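Local coordinates for protein putative phosphohydrolase (Shewanella amazonensis, PDB 3M1T) that is a putative phosphohydrolase with an all-helical HDOD domain, possibly acting in signal transduction, its substrate or partner not established, at residues Ile116-Ala121 with Leu127-Phe132; Gly135-Ile140 with Lys197-Gln202; Ala226-Ile231 with Lys262-Gly267. All blocks are in the same frame, centred on the assembly; numbering follows the deposited sequence. Where two conformers were deposited one is given.

Contact 1: Ile116-Ala121 with Leu127-Phe132; sequences ICQELA and LPEEAF
Gln118 lies across Pro128 and reaches the CB of Phe132, its aliphatic stem meeting the proline at about a right angle. CG of Gln118 does the touching, 3.6 Å from Pro128 CB and 3.5 Å from Pro128 O. With CG anti to the backbone N (chi1 -166°) and the chain extended beyond it, the side chain reaches across the second helix, and its amide arrives beside Phe132. There the amide plane is turned 34° from the ring plane; NE2 of Gln118 comes to 3.8 Å from Phe132 CB, and OE1 approaches the ring obliquely on the CD2 side. Glu129 starts out away from the first helix, but its chain bends at chi2 and brings OE2 to 4.0 Å from Gln118 NE2, a distance at which the carboxylate probably has a mild electrostatic influence on the amide, although it is too long for a hydrogen bond. The two segments form an antiparallel helical hairpin within the HDOD domain: helix 103-124 comes in, a short connection reverses the chain, and helix 128-137 leaves at 150° to it, with Leu127 as N-cap. Small residues let the axes approach to 7.4 Å. The methyl groups of Ala121 and Ala131 point at each other, CB to CB 3.7 Å, and Ala121 also sits against the CA of Pro128. Ala131 CB reaches further, to 3.4 Å from the carbonyl O of Cys117, so that the second helix rests partly on the backbone of the first; the Cys117 and Ala131 CB atoms are 3.9 Å apart. Cys117 also touches Ala221 of helix 213-227 beside the hairpin, whereas Phe132 continues inward against Phe111, Ala114 and Ile115 of the first helix and meets Thr84 of helix 79-94.

Contact 2: Gly135-Ile140 with Lys197-Gln202; sequences GILHSI and KGIQFQ
Ile199, in the last turn of helix 193-200, points toward Leu137 and His138 and makes the apolar half of this contact. Its CD1 methyl, at the end of the CG1 branch, rests 3.6 Å from Leu137 CB and somewhat further from Leu137 CD1, while the CG2 branch turns to the carbonyl of His138, CG2 to O 4.0 Å. The chain then leaves helical geometry at Phe201, and Gln202 folds back over the helix end. Its CG lies between the backbone N and the carbonyl carbon (chi1 67°), which turns the amide back toward the carbonyl of Ile199, and one NE2 group serves two carbonyls. NE2 of Gln202 donates to Ile199 O at 2.9 Å, on a lone pair in the carbonyl plane, and to His138 O at 3.0 Å with an N-H...O angle of 168°, somewhat tilted from the plane of that carbonyl. Both acceptors lie almost in the amide plane, so the two bonds fix its rotation. The other end of the amide, OE1, meets the His138 ring at its edge, 3.5 Å from CD2, with ring and amide planes 40° apart; OE1 also accepts from Lys222 NZ. The imidazole is itself fixed: ND1 of His138 donates to Gly135 O at 2.7 Å, nearly straight and in the ring plane, and CB of Ser139 covers one ring face. Gly135 O also takes the backbone N of His138, the second residue of a type I turn from Leu137 to Ile140. The contact is buried in the HDOD domain: Thr110 and Val113 of helix 103-124 pack on His138, Leu218 of helix 213-227 touches both His138 and Gln202, and Ala186 of helix 178-188 backs Ile199.

Contact 3: Ala226-Ile231 with Lys262-Gly267; sequences ADWDKI and KMHGQG
Trp228 and His264 are the residues whose backbones come nearest, CA to CA 9.0 Å, so the contact is made by side chains. On one side helix 213-227 gives way to a 3-10 segment, 228-230, with Lys230 N bonded to Asp227 O. On the other, helix 256-263 ends, His264 leaves helical geometry, and a type II turn from Met263 to Gln266, closed by a hydrogen bond from Gln266 N to Met263 O at 3.0 Å, leads into helix 266-272. Gly265 occupies the third position of that turn with positive phi, as is usual for glycine in type II turns, and is the N-cap of the next helix. The stack between them is offset and nearly parallel: the Trp228 five-membered ring and the His264 imidazole have centroids 3.8 Å apart and planes at 13°. NE2 of His264 lies 3.3 Å from Trp228 CD1, and Trp228 NE1 sits over the centre of the imidazole, whereas His264 CD2 falls toward the rim of the indole. Both CG atoms are anti to their backbone N (chi1 -178° for Trp228, 179° for His264), sending the rings out toward each other. Asp229 OD1 lies at the edge of the indole in its plane, and 4.5 Å from His264 NE2; its negative charge would probably favour a protonated imidazole. A salt bridge from Lys230 NZ to Asp227 OD1, 2.7 Å, ties the first segment to itself. Around the stack, Trp228 is lodged against Arg236 and Trp239 of helix 236-247 and against Leu260 and Ala261 of helix 256-263, while Glu112 of helix 103-124 touches His264 and accepts a hydrogen bond from Gly265 N.

The contacts follow one another along the chain, each closing before the next opens. Contacts 1 and 2, centres 13 Å apart, share helix 128-137: its first turns pair with helix 103-124 and its end meets helix 193-200, so one short helix ties a sequence-local hairpin to a partner some 57 residues on, all within the HDOD domain. Contact 3 lies 16 Å from contact 1 and 19 Å from contact 2, centre to centre, and joins the end of helix 213-227 to the C-terminal helices. It touches contact 1 through Glu119 CB and CE of Met263, which is present as selenomethionine, 4.0 Å apart, which places the C-terminal helices against helix 103-124 of the HDOD domain.

Contact 1: Ile116-Ala121 with Leu127-Phe132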
ATOM      1  N   ILE A 116      -9.912   0.462  -0.600  1.00 11.02           N
ATOM      2  CA  ILE A 116     -10.624  -0.778  -0.869  1.00 11.17           C
ATOM      3  C   ILE A 116     -10.259  -1.845   0.161  1.00 11.43           C
ATOM      4  O   ILE A 116     -11.126  -2.462   0.777  1.00 11.42           O
ATOM      5  CB  ILE A 116     -10.407  -1.302  -2.312  1.00 11.00           C
ATOM      6  CG1 ILE A 116     -10.951  -0.322  -3.361  1.00 11.78           C
ATOM      7  CG2 ILE A 116     -11.072  -2.714  -2.491  1.00 10.68           C
ATOM      8  CD1 ILE A 116     -10.335  -0.542  -4.745  1.00 13.47           C
ATOM      9  N   CYS A 117      -8.954  -2.018   0.429  1.00 11.20           N
ATOM     10  CA  CYS A 117      -8.551  -3.006   1.423  1.00 10.87           C
ATOM     11  C   CYS A 117      -9.182  -2.750   2.819  1.00 10.77           C
ATOM     12  O   CYS A 117      -9.578  -3.654   3.529  1.00 10.62           O
ATOM     13  CB  CYS A 117      -7.028  -2.974   1.586  1.00 11.67           C
ATOM     14  SG  CYS A 117      -6.108  -3.722   0.248  1.00 14.77           S
ATOM     15  N   GLN A 118      -9.204  -1.497   3.231  0.50 11.20           N
ATOM     16  CA  GLN A 118      -9.790  -1.119   4.497  0.50 12.17           C
ATOM     17  C   GLN A 118     -11.251  -1.571   4.632  0.50 12.43           C
ATOM     18  O   GLN A 118     -11.683  -2.017   5.701  0.50 13.03           O
ATOM     19  CB  GLN A 118      -9.675   0.400   4.659  0.50 12.75           C
ATOM     20  CG  GLN A 118      -9.934   0.903   6.047  0.50 14.93           C
ATOM     21  CD  GLN A 118      -9.608   2.385   6.195  0.50 18.12           C
ATOM     22  OE1 GLN A 118     -10.125   3.224   5.451  0.50 17.63           O
ATOM     23  NE2 GLN A 118      -8.740   2.712   7.165  0.50 16.68           N
ATOM     24  N   GLU A 119     -12.017  -1.411   3.551  1.00 11.89           N
ATOM     25  CA  GLU A 119     -13.401  -1.846   3.496  1.00 12.00           C
ATOM     26  C   GLU A 119     -13.493  -3.376   3.557  1.00 11.80           C
ATOM     27  O   GLU A 119     -14.338  -3.930   4.247  1.00 12.41           O
ATOM     28  CB  GLU A 119     -14.047  -1.365   2.195  1.00 11.36           C
ATOM     29  CG  GLU A 119     -15.489  -1.821   2.007  1.00 10.90           C
ATOM     30  CD  GLU A 119     -16.444  -1.384   3.116  1.00 15.37           C
ATOM     31  OE1 GLU A 119     -16.205  -0.307   3.736  1.00 15.31           O
ATOM     32  OE2 GLU A 119     -17.459  -2.092   3.310  1.00 13.12           O
ATOM     33  N   LEU A 120     -12.620  -4.050   2.818  1.00 11.57           N
ATOM     34  CA  LEU A 120     -12.601  -5.520   2.884  1.00 11.37           C
ATOM     35  C   LEU A 120     -12.327  -6.003   4.310  1.00 10.89           C
ATOM     36  O   LEU A 120     -12.944  -6.957   4.776  1.00 11.38           O
ATOM     37  CB  LEU A 120     -11.565  -6.109   1.917  1.00 10.92           C
ATOM     38  CG  LEU A 120     -11.712  -5.736   0.455  1.00 10.18           C
ATOM     39  CD1 LEU A 120     -10.625  -6.359  -0.426  1.00 10.50           C
ATOM     40  CD2 LEU A 120     -13.112  -6.070  -0.099  1.00 11.46           C
ATOM     41  N   ALA A 121     -11.366  -5.360   4.989  1.00 10.24           N
ATOM     42  CA  ALA A 121     -11.027  -5.715   6.371  1.00 10.94           C
ATOM     43  C   ALA A 121     -12.205  -5.560   7.330  1.00 12.35           C
ATOM     44  O   ALA A 121     -12.433  -6.372   8.241  1.00 13.89           O
ATOM     45  CB  ALA A 121      -9.846  -4.836   6.871  1.00 10.71           C
ATOM     46  N   LEU A 127      -8.343  -5.743  11.336  0.80 16.87           N
ATOM     47  CA  LEU A 127      -8.142  -4.328  11.653  0.80 16.35           C
ATOM     48  C   LEU A 127      -8.105  -3.519  10.346  0.80 15.57           C
ATOM     49  O   LEU A 127      -7.264  -3.754   9.487  0.80 14.42           O
ATOM     50  CB  LEU A 127      -6.859  -4.079  12.443  0.80 17.59           C
ATOM     51  CG  LEU A 127      -6.654  -2.604  12.829  0.80 20.35           C
ATOM     52  CD1 LEU A 127      -7.710  -2.107  13.832  0.80 21.03           C
ATOM     53  CD2 LEU A 127      -5.237  -2.412  13.385  0.80 23.38           C
ATOM     54  N   PRO A 128      -8.996  -2.541  10.205  1.00 15.52           N
ATOM     55  CA  PRO A 128      -9.063  -1.864   8.904  1.00 15.87           C
ATOM     56  C   PRO A 128      -7.836  -1.002   8.624  1.00 15.24           C
ATOM     57  O   PRO A 128      -7.391  -0.932   7.492  1.00 14.95           O
ATOM     58  CB  PRO A 128     -10.361  -1.050   8.991  1.00 16.70           C
ATOM     59  CG  PRO A 128     -11.206  -1.870   9.980  1.00 16.88           C
ATOM     60  CD  PRO A 128     -10.199  -2.273  11.019  1.00 16.84           C
ATOM     61  N   GLU A 129      -7.240  -0.439   9.669  1.00 16.00           N
ATOM     62  CA  GLU A 129      -6.049   0.390   9.507  1.00 16.21           C
ATOM     63  C   GLU A 129      -4.832  -0.447   9.093  1.00 13.77           C
ATOM     64  O   GLU A 129      -3.966   0.028   8.353  1.00 12.99           O
ATOM     65  CB  GLU A 129      -5.780   1.201  10.755  1.00 18.27           C
ATOM     66  CG  GLU A 129      -6.795   2.371  10.946  1.00 22.91           C
ATOM     67  CD  GLU A 129      -8.197   1.924  11.346  1.00 27.39           C
ATOM     68  OE1 GLU A 129      -8.331   0.778  11.832  1.00 28.23           O
ATOM     69  OE2 GLU A 129      -9.153   2.735  11.178  1.00 28.60           O
ATOM     70  N   GLU A 130      -4.759  -1.711   9.509  1.00 13.54           N
ATOM     71  CA  GLU A 130      -3.698  -2.572   9.054  1.00 12.35           C
ATOM     72  C   GLU A 130      -3.801  -2.817   7.544  1.00 11.49           C
ATOM     73  O   GLU A 130      -2.803  -2.802   6.803  1.00  9.95           O
ATOM     74  CB  GLU A 130      -3.723  -3.914   9.836  1.00 13.44           C
ATOM     75  CG  GLU A 130      -2.742  -4.906   9.340  1.00 16.05           C
ATOM     76  CD  GLU A 130      -3.094  -6.329   9.800  1.00 20.01           C
ATOM     77  OE1 GLU A 130      -4.202  -6.891   9.490  1.00 20.75           O
ATOM     78  OE2 GLU A 130      -2.225  -6.858  10.471  1.00 19.88           O
ATOM     79  N   ALA A 131      -5.025  -3.060   7.060  1.00 10.55           N
ATOM     80  CA  ALA A 131      -5.219  -3.295   5.638  1.00 10.66           C
ATOM     81  C   ALA A 131      -4.926  -2.053   4.824  1.00  9.37           C
ATOM     82  O   ALA A 131      -4.330  -2.126   3.758  1.00  9.51           O
ATOM     83  CB  ALA A 131      -6.673  -3.787   5.376  1.00 10.31           C
ATOM     84  N   PHE A 132      -5.322  -0.902   5.343  1.00 10.87           N
ATOM     85  CA  PHE A 132      -5.006   0.362   4.658  1.00 10.56           C
ATOM     86  C   PHE A 132      -3.467   0.494   4.506  1.00  9.93           C
ATOM     87  O   PHE A 132      -2.940   0.805   3.419  1.00 10.02           O
ATOM     88  CB  PHE A 132      -5.586   1.565   5.420  1.00 10.48           C
ATOM     89  CG  PHE A 132      -5.390   2.865   4.697  1.00 11.98           C
ATOM     90  CD1 PHE A 132      -4.215   3.577   4.806  1.00 14.18           C
ATOM     91  CD2 PHE A 132      -6.405   3.366   3.894  1.00 16.00           C
ATOM     92  CE1 PHE A 132      -4.046   4.786   4.083  1.00 17.17           C
ATOM     93  CE2 PHE A 132      -6.264   4.589   3.200  1.00 15.12           C
ATOM     94  CZ  PHE A 132      -5.080   5.271   3.287  1.00 16.58           C
TER

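Contact 2: Gly135-Ile140 with Lys197-Gln202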
ATOM      1  N   GLY A 135      -2.038  -1.675   1.858  1.00  9.98           N
ATOM      2  CA  GLY A 135      -2.236  -1.010   0.604  1.00 11.65           C
ATOM      3  C   GLY A 135      -1.222   0.092   0.310  1.00 10.19           C
ATOM      4  O   GLY A 135      -0.660   0.134  -0.804  1.00 11.60           O
ATOM      5  N   ILE A 136      -0.925   0.919   1.307  1.00 11.28           N
ATOM      6  CA  ILE A 136       0.072   1.993   1.133  1.00 11.46           C
ATOM      7  C   ILE A 136       1.398   1.436   0.701  1.00 11.13           C
ATOM      8  O   ILE A 136       2.048   2.008  -0.140  1.00 11.40           O
ATOM      9  CB  ILE A 136       0.250   2.812   2.415  1.00 11.71           C
ATOM     10  CG1 ILE A 136      -1.025   3.570   2.693  1.00 11.89           C
ATOM     11  CG2 ILE A 136       1.522   3.723   2.345  1.00 13.83           C
ATOM     12  CD1 ILE A 136      -1.520   4.497   1.530  1.00 17.41           C
ATOM     13  N   LEU A 137       1.768   0.283   1.243  1.00 10.37           N
ATOM     14  CA  LEU A 137       3.105  -0.304   1.026  1.00 10.22           C
ATOM     15  C   LEU A 137       3.179  -1.215  -0.201  1.00 10.79           C
ATOM     16  O   LEU A 137       4.271  -1.593  -0.626  1.00 10.98           O
ATOM     17  CB  LEU A 137       3.505  -1.135   2.239  1.00 10.34           C
ATOM     18  CG  LEU A 137       3.700  -0.369   3.523  1.00 10.38           C
ATOM     19  CD1 LEU A 137       3.876  -1.332   4.754  1.00 10.41           C
ATOM     20  CD2 LEU A 137       4.870   0.633   3.391  1.00 12.79           C
ATOM     21  N   HIS A 138       2.020  -1.601  -0.750  1.00 10.51           N
ATOM     22  CA  HIS A 138       2.040  -2.797  -1.592  1.00 11.02           C
ATOM     23  C   HIS A 138       2.806  -2.700  -2.893  1.00 10.89           C
ATOM     24  O   HIS A 138       3.288  -3.734  -3.412  1.00 12.05           O
ATOM     25  CB  HIS A 138       0.597  -3.278  -1.911  1.00 10.67           C
ATOM     26  CG  HIS A 138      -0.016  -2.618  -3.082  1.00 12.17           C
ATOM     27  ND1 HIS A 138      -0.565  -1.358  -3.016  1.00 11.90           N
ATOM     28  CD2 HIS A 138      -0.232  -3.057  -4.362  1.00 13.24           C
ATOM     29  CE1 HIS A 138      -1.089  -1.054  -4.189  1.00 14.21           C
ATOM     30  NE2 HIS A 138      -0.865  -2.055  -5.024  1.00 14.55           N
ATOM     31  N   SER A 139       2.893  -1.502  -3.459  1.00 10.92           N
ATOM     32  CA  SER A 139       3.443  -1.349  -4.806  1.00 12.26           C
ATOM     33  C   SER A 139       4.810  -0.693  -4.823  1.00 13.11           C
ATOM     34  O   SER A 139       5.375  -0.378  -5.871  1.00 11.96           O
ATOM     35  CB  SER A 139       2.462  -0.546  -5.694  1.00 14.98           C
ATOM     36  OG  SER A 139       2.745  -0.826  -7.062  1.00 17.95           O
ATOM     37  N   ILE A 140       5.403  -0.467  -3.656  1.00 10.92           N
ATOM     38  CA  ILE A 140       6.682   0.233  -3.647  1.00 10.68           C
ATOM     39  C   ILE A 140       7.801  -0.572  -4.331  1.00  9.42           C
ATOM     40  O   ILE A 140       8.740   0.014  -4.856  1.00 10.32           O
ATOM     41  CB  ILE A 140       7.074   0.655  -2.256  1.00 11.66           C
ATOM     42  CG1 ILE A 140       5.978   1.591  -1.724  1.00 11.96           C
ATOM     43  CG2 ILE A 140       8.447   1.350  -2.241  1.00 12.42           C
ATOM     44  CD1 ILE A 140       6.123   1.958  -0.211  1.00 14.59           C
ATOM     45  N   LYS A 197       4.103 -10.188   4.947  1.00  9.52           N
ATOM     46  CA  LYS A 197       3.581 -11.400   4.269  1.00  8.97           C
ATOM     47  C   LYS A 197       2.438 -11.018   3.319  1.00  9.21           C
ATOM     48  O   LYS A 197       2.339 -11.592   2.211  1.00  9.09           O
ATOM     49  CB  LYS A 197       3.135 -12.386   5.281  1.00  9.54           C
ATOM     50  CG  LYS A 197       2.632 -13.690   4.631  1.00 10.91           C
ATOM     51  CD  LYS A 197       2.050 -14.605   5.705  1.00 12.47           C
ATOM     52  CE  LYS A 197       1.676 -15.960   5.122  1.00 13.78           C
ATOM     53  NZ  LYS A 197       1.091 -16.792   6.193  1.00 13.59           N
ATOM     54  N   GLY A 198       1.649 -10.018   3.690  1.00 10.52           N
ATOM     55  CA  GLY A 198       0.553  -9.535   2.778  1.00 10.68           C
ATOM     56  C   GLY A 198       1.123  -9.031   1.485  1.00 10.15           C
ATOM     57  O   GLY A 198       0.696  -9.435   0.405  1.00 10.04           O
ATOM     58  N   ILE A 199       2.146  -8.174   1.581  1.00  8.88           N
ATOM     59  CA  ILE A 199       2.827  -7.637   0.417  1.00  9.81           C
ATOM     60  C   ILE A 199       3.429  -8.768  -0.431  1.00 10.47           C
ATOM     61  O   ILE A 199       3.286  -8.795  -1.653  1.00  9.66           O
ATOM     62  CB  ILE A 199       3.922  -6.597   0.820  1.00  9.59           C
ATOM     63  CG1 ILE A 199       3.260  -5.464   1.602  1.00 10.18           C
ATOM     64  CG2 ILE A 199       4.651  -6.090  -0.429  1.00  9.88           C
ATOM     65  CD1 ILE A 199       4.305  -4.639   2.408  1.00  9.64           C
ATOM     66  N   GLN A 200       4.147  -9.681   0.222  1.00 10.53           N
ATOM     67  CA  GLN A 200       4.851 -10.768  -0.425  1.00  9.70           C
ATOM     68  C   GLN A 200       3.936 -11.626  -1.317  1.00 10.76           C
ATOM     69  O   GLN A 200       4.318 -11.961  -2.431  1.00 10.87           O
ATOM     70  CB  GLN A 200       5.506 -11.645   0.638  1.00  9.83           C
ATOM     71  CG  GLN A 200       6.218 -12.823   0.070  1.00 11.33           C
ATOM     72  CD  GLN A 200       6.648 -13.840   1.101  1.00 10.83           C
ATOM     73  OE1 GLN A 200       6.335 -13.742   2.327  1.00 13.12           O
ATOM     74  NE2 GLN A 200       7.367 -14.846   0.627  1.00 11.91           N
ATOM     75  N   PHE A 201       2.732 -11.919  -0.814  1.00 10.48           N
ATOM     76  CA  PHE A 201       1.861 -12.868  -1.517  1.00 11.23           C
ATOM     77  C   PHE A 201       0.763 -12.202  -2.316  1.00 11.55           C
ATOM     78  O   PHE A 201      -0.133 -12.887  -2.803  1.00 11.81           O
ATOM     79  CB  PHE A 201       1.276 -13.882  -0.535  1.00 10.66           C
ATOM     80  CG  PHE A 201       2.220 -14.998  -0.197  1.00 12.79           C
ATOM     81  CD1 PHE A 201       2.329 -16.098  -1.036  1.00 14.67           C
ATOM     82  CD2 PHE A 201       3.007 -14.915   0.929  1.00 13.05           C
ATOM     83  CE1 PHE A 201       3.229 -17.098  -0.759  1.00 16.32           C
ATOM     84  CE2 PHE A 201       3.929 -15.914   1.223  1.00 12.71           C
ATOM     85  CZ  PHE A 201       4.009 -17.007   0.375  1.00 14.68           C
ATOM     86  N   GLN A 202       0.834 -10.879  -2.524  1.00  9.83           N
ATOM     87  CA  GLN A 202      -0.246 -10.164  -3.202  1.00 10.02           C
ATOM     88  C   GLN A 202      -0.663 -10.748  -4.585  1.00 11.31           C
ATOM     89  O   GLN A 202      -1.777 -10.485  -5.022  1.00 13.00           O
ATOM     90  CB  GLN A 202       0.113  -8.700  -3.343  1.00  9.40           C
ATOM     91  CG  GLN A 202       1.291  -8.431  -4.287  1.00  9.27           C
ATOM     92  CD  GLN A 202       1.659  -6.981  -4.297  1.00  8.61           C
ATOM     93  OE1 GLN A 202       1.152  -6.175  -5.081  1.00 10.65           O
ATOM     94  NE2 GLN A 202       2.524  -6.588  -3.312  1.00 10.85           N
TER

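Contact 3: Ala226-Ile231 with Lys262-Gly267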
ATOM      1  N   ALA A 226      -7.821  -1.923 -10.768  1.00 13.27           N
ATOM      2  CA  ALA A 226      -7.304  -1.994 -12.142  1.00 14.43           C
ATOM      3  C   ALA A 226      -8.405  -2.039 -13.180  1.00 15.62           C
ATOM      4  O   ALA A 226      -8.336  -1.425 -14.269  1.00 17.70           O
ATOM      5  CB  ALA A 226      -6.417  -3.177 -12.324  1.00 13.84           C
ATOM      6  N   ASP A 227      -9.428  -2.815 -12.888  1.00 16.43           N
ATOM      7  CA  ASP A 227     -10.401  -3.155 -13.923  1.00 15.23           C
ATOM      8  C   ASP A 227     -11.732  -2.460 -13.740  1.00 15.19           C
ATOM      9  O   ASP A 227     -12.649  -2.689 -14.554  1.00 15.73           O
ATOM     10  CB  ASP A 227     -10.584  -4.671 -13.979  1.00 15.80           C
ATOM     11  CG  ASP A 227      -9.385  -5.389 -14.560  1.00 18.77           C
ATOM     12  OD1 ASP A 227      -8.515  -4.728 -15.177  1.00 23.02           O
ATOM     13  OD2 ASP A 227      -9.298  -6.609 -14.426  1.00 19.48           O
ATOM     14  N   TRP A 228     -11.872  -1.597 -12.754  1.00 14.21           N
ATOM     15  CA  TRP A 228     -13.151  -0.954 -12.448  1.00 15.24           C
ATOM     16  C   TRP A 228     -13.813  -0.363 -13.702  1.00 16.32           C
ATOM     17  O   TRP A 228     -15.019  -0.532 -13.935  1.00 14.68           O
ATOM     18  CB  TRP A 228     -12.943   0.167 -11.447  1.00 14.54           C
ATOM     19  CG  TRP A 228     -14.171   0.880 -11.016  1.00 14.63           C
ATOM     20  CD1 TRP A 228     -14.701   2.040 -11.583  1.00 15.61           C
ATOM     21  CD2 TRP A 228     -15.048   0.532  -9.942  1.00 13.07           C
ATOM     22  NE1 TRP A 228     -15.848   2.404 -10.923  1.00 16.51           N
ATOM     23  CE2 TRP A 228     -16.089   1.496  -9.919  1.00 17.20           C
ATOM     24  CE3 TRP A 228     -15.078  -0.517  -9.016  1.00 14.57           C
ATOM     25  CZ2 TRP A 228     -17.123   1.449  -8.996  1.00 15.12           C
ATOM     26  CZ3 TRP A 228     -16.117  -0.556  -8.101  1.00 13.46           C
ATOM     27  CH2 TRP A 228     -17.093   0.434  -8.071  1.00 17.37           C
ATOM     28  N   ASP A 229     -13.019   0.369 -14.479  1.00 18.05           N
ATOM     29  CA  ASP A 229     -13.567   1.035 -15.659  1.00 19.48           C
ATOM     30  C   ASP A 229     -13.922   0.134 -16.822  1.00 19.57           C
ATOM     31  O   ASP A 229     -14.500   0.621 -17.808  1.00 20.68           O
ATOM     32  CB  ASP A 229     -12.611   2.146 -16.123  1.00 20.61           C
ATOM     33  CG  ASP A 229     -12.555   3.294 -15.154  1.00 23.72           C
ATOM     34  OD1 ASP A 229     -13.570   3.580 -14.487  1.00 29.25           O
ATOM     35  OD2 ASP A 229     -11.485   3.926 -15.040  1.00 34.16           O
ATOM     36  N   LYS A 230     -13.599  -1.146 -16.746  1.00 19.21           N
ATOM     37  CA  LYS A 230     -13.906  -2.098 -17.768  1.00 20.49           C
ATOM     38  C   LYS A 230     -15.269  -2.781 -17.518  1.00 19.81           C
ATOM     39  O   LYS A 230     -15.791  -3.464 -18.403  1.00 20.40           O
ATOM     40  CB  LYS A 230     -12.820  -3.157 -17.835  1.00 21.48           C
ATOM     41  CG  LYS A 230     -11.420  -2.598 -18.075  1.00 23.36           C
ATOM     42  CD  LYS A 230     -10.417  -3.730 -18.277  1.00 25.96           C
ATOM     43  CE  LYS A 230      -8.964  -3.196 -18.325  1.00 28.23           C
ATOM     44  NZ  LYS A 230      -8.462  -2.711 -17.018  1.00 30.07           N
ATOM     45  N   ILE A 231     -15.869  -2.560 -16.343  1.00 18.57           N
ATOM     46  CA  ILE A 231     -17.070  -3.335 -15.940  1.00 18.02           C
ATOM     47  C   ILE A 231     -18.316  -2.446 -15.930  1.00 16.44           C
ATOM     48  O   ILE A 231     -18.349  -1.441 -15.252  1.00 16.25           O
ATOM     49  CB  ILE A 231     -16.854  -3.938 -14.512  1.00 17.36           C
ATOM     50  CG1 ILE A 231     -15.547  -4.739 -14.444  1.00 17.99           C
ATOM     51  CG2 ILE A 231     -18.027  -4.783 -14.067  1.00 17.13           C
ATOM     52  CD1 ILE A 231     -15.485  -5.938 -15.323  1.00 17.87           C
ATOM     53  N   LYS A 262     -19.323   4.273  -3.967  1.00 14.81           N
ATOM     54  CA  LYS A 262     -19.338   5.505  -3.164  1.00 15.83           C
ATOM     55  C   LYS A 262     -17.902   6.025  -2.980  1.00 16.54           C
ATOM     56  O   LYS A 262     -17.653   7.233  -3.035  1.00 17.30           O
ATOM     57  CB  LYS A 262     -20.009   5.272  -1.788  1.00 16.17           C
ATOM     58  CG  LYS A 262     -21.545   5.140  -1.802  1.00 19.48           C
ATOM     59  CD  LYS A 262     -22.137   5.181  -0.374  1.00 22.46           C
HETATM   60  N   MSE A 263     -16.953   5.123  -2.816  1.00 16.28           N
HETATM   61  CA  MSE A 263     -15.576   5.533  -2.473  1.00 16.50           C
HETATM   62  C   MSE A 263     -14.662   5.687  -3.669  1.00 16.78           C
HETATM   63  O   MSE A 263     -13.530   6.220  -3.536  1.00 16.42           O
HETATM   64  CB  MSE A 263     -14.994   4.535  -1.510  1.00 17.67           C
HETATM   65  CG  MSE A 263     -15.915   4.329  -0.331  1.00 18.42           C
HETATM   66 SE   MSE A 263     -14.931   3.453   1.020  0.75 31.67          SE
HETATM   67  CE  MSE A 263     -14.466   1.978   0.079  1.00 14.99           C
ATOM     68  N   HIS A 264     -15.113   5.223  -4.824  1.00 15.51           N
ATOM     69  CA  HIS A 264     -14.292   5.201  -6.024  1.00 16.03           C
ATOM     70  C   HIS A 264     -13.790   6.606  -6.310  1.00 16.32           C
ATOM     71  O   HIS A 264     -14.572   7.553  -6.353  1.00 16.13           O
ATOM     72  CB  HIS A 264     -15.082   4.738  -7.249  1.00 16.95           C
ATOM     73  CG  HIS A 264     -14.264   4.723  -8.507  1.00 17.79           C
ATOM     74  ND1 HIS A 264     -14.399   5.674  -9.493  1.00 23.80           N
ATOM     75  CD2 HIS A 264     -13.278   3.892  -8.917  1.00 19.43           C
ATOM     76  CE1 HIS A 264     -13.544   5.419 -10.469  1.00 22.60           C
ATOM     77  NE2 HIS A 264     -12.857   4.342 -10.146  1.00 21.74           N
ATOM     78  N   GLY A 265     -12.484   6.724  -6.491  1.00 17.32           N
ATOM     79  CA  GLY A 265     -11.854   8.024  -6.795  1.00 17.30           C
ATOM     80  C   GLY A 265     -11.290   8.794  -5.611  1.00 17.60           C
ATOM     81  O   GLY A 265     -10.511   9.737  -5.792  1.00 18.16           O
ATOM     82  N   GLN A 266     -11.713   8.449  -4.401  1.00 17.74           N
ATOM     83  CA  GLN A 266     -11.259   9.113  -3.206  1.00 19.01           C
ATOM     84  C   GLN A 266      -9.757   8.905  -3.026  1.00 18.91           C
ATOM     85  O   GLN A 266      -9.097   9.743  -2.405  1.00 17.57           O
ATOM     86  CB  GLN A 266     -11.977   8.579  -1.965  1.00 19.45           C
ATOM     87  CG  GLN A 266     -13.435   9.000  -1.847  1.00 24.03           C
ATOM     88  CD  GLN A 266     -14.156   8.403  -0.637  1.00 26.11           C
ATOM     89  OE1 GLN A 266     -13.560   7.774   0.240  1.00 34.59           O
ATOM     90  NE2 GLN A 266     -15.470   8.598  -0.604  1.00 33.45           N
ATOM     91  N   GLY A 267      -9.237   7.774  -3.508  1.00 17.74           N
ATOM     92  CA  GLY A 267      -7.795   7.515  -3.433  1.00 17.39           C
ATOM     93  C   GLY A 267      -7.032   8.400  -4.405  1.00 18.89           C
ATOM     94  O   GLY A 267      -6.010   9.014  -4.060  1.00 16.82           O
TER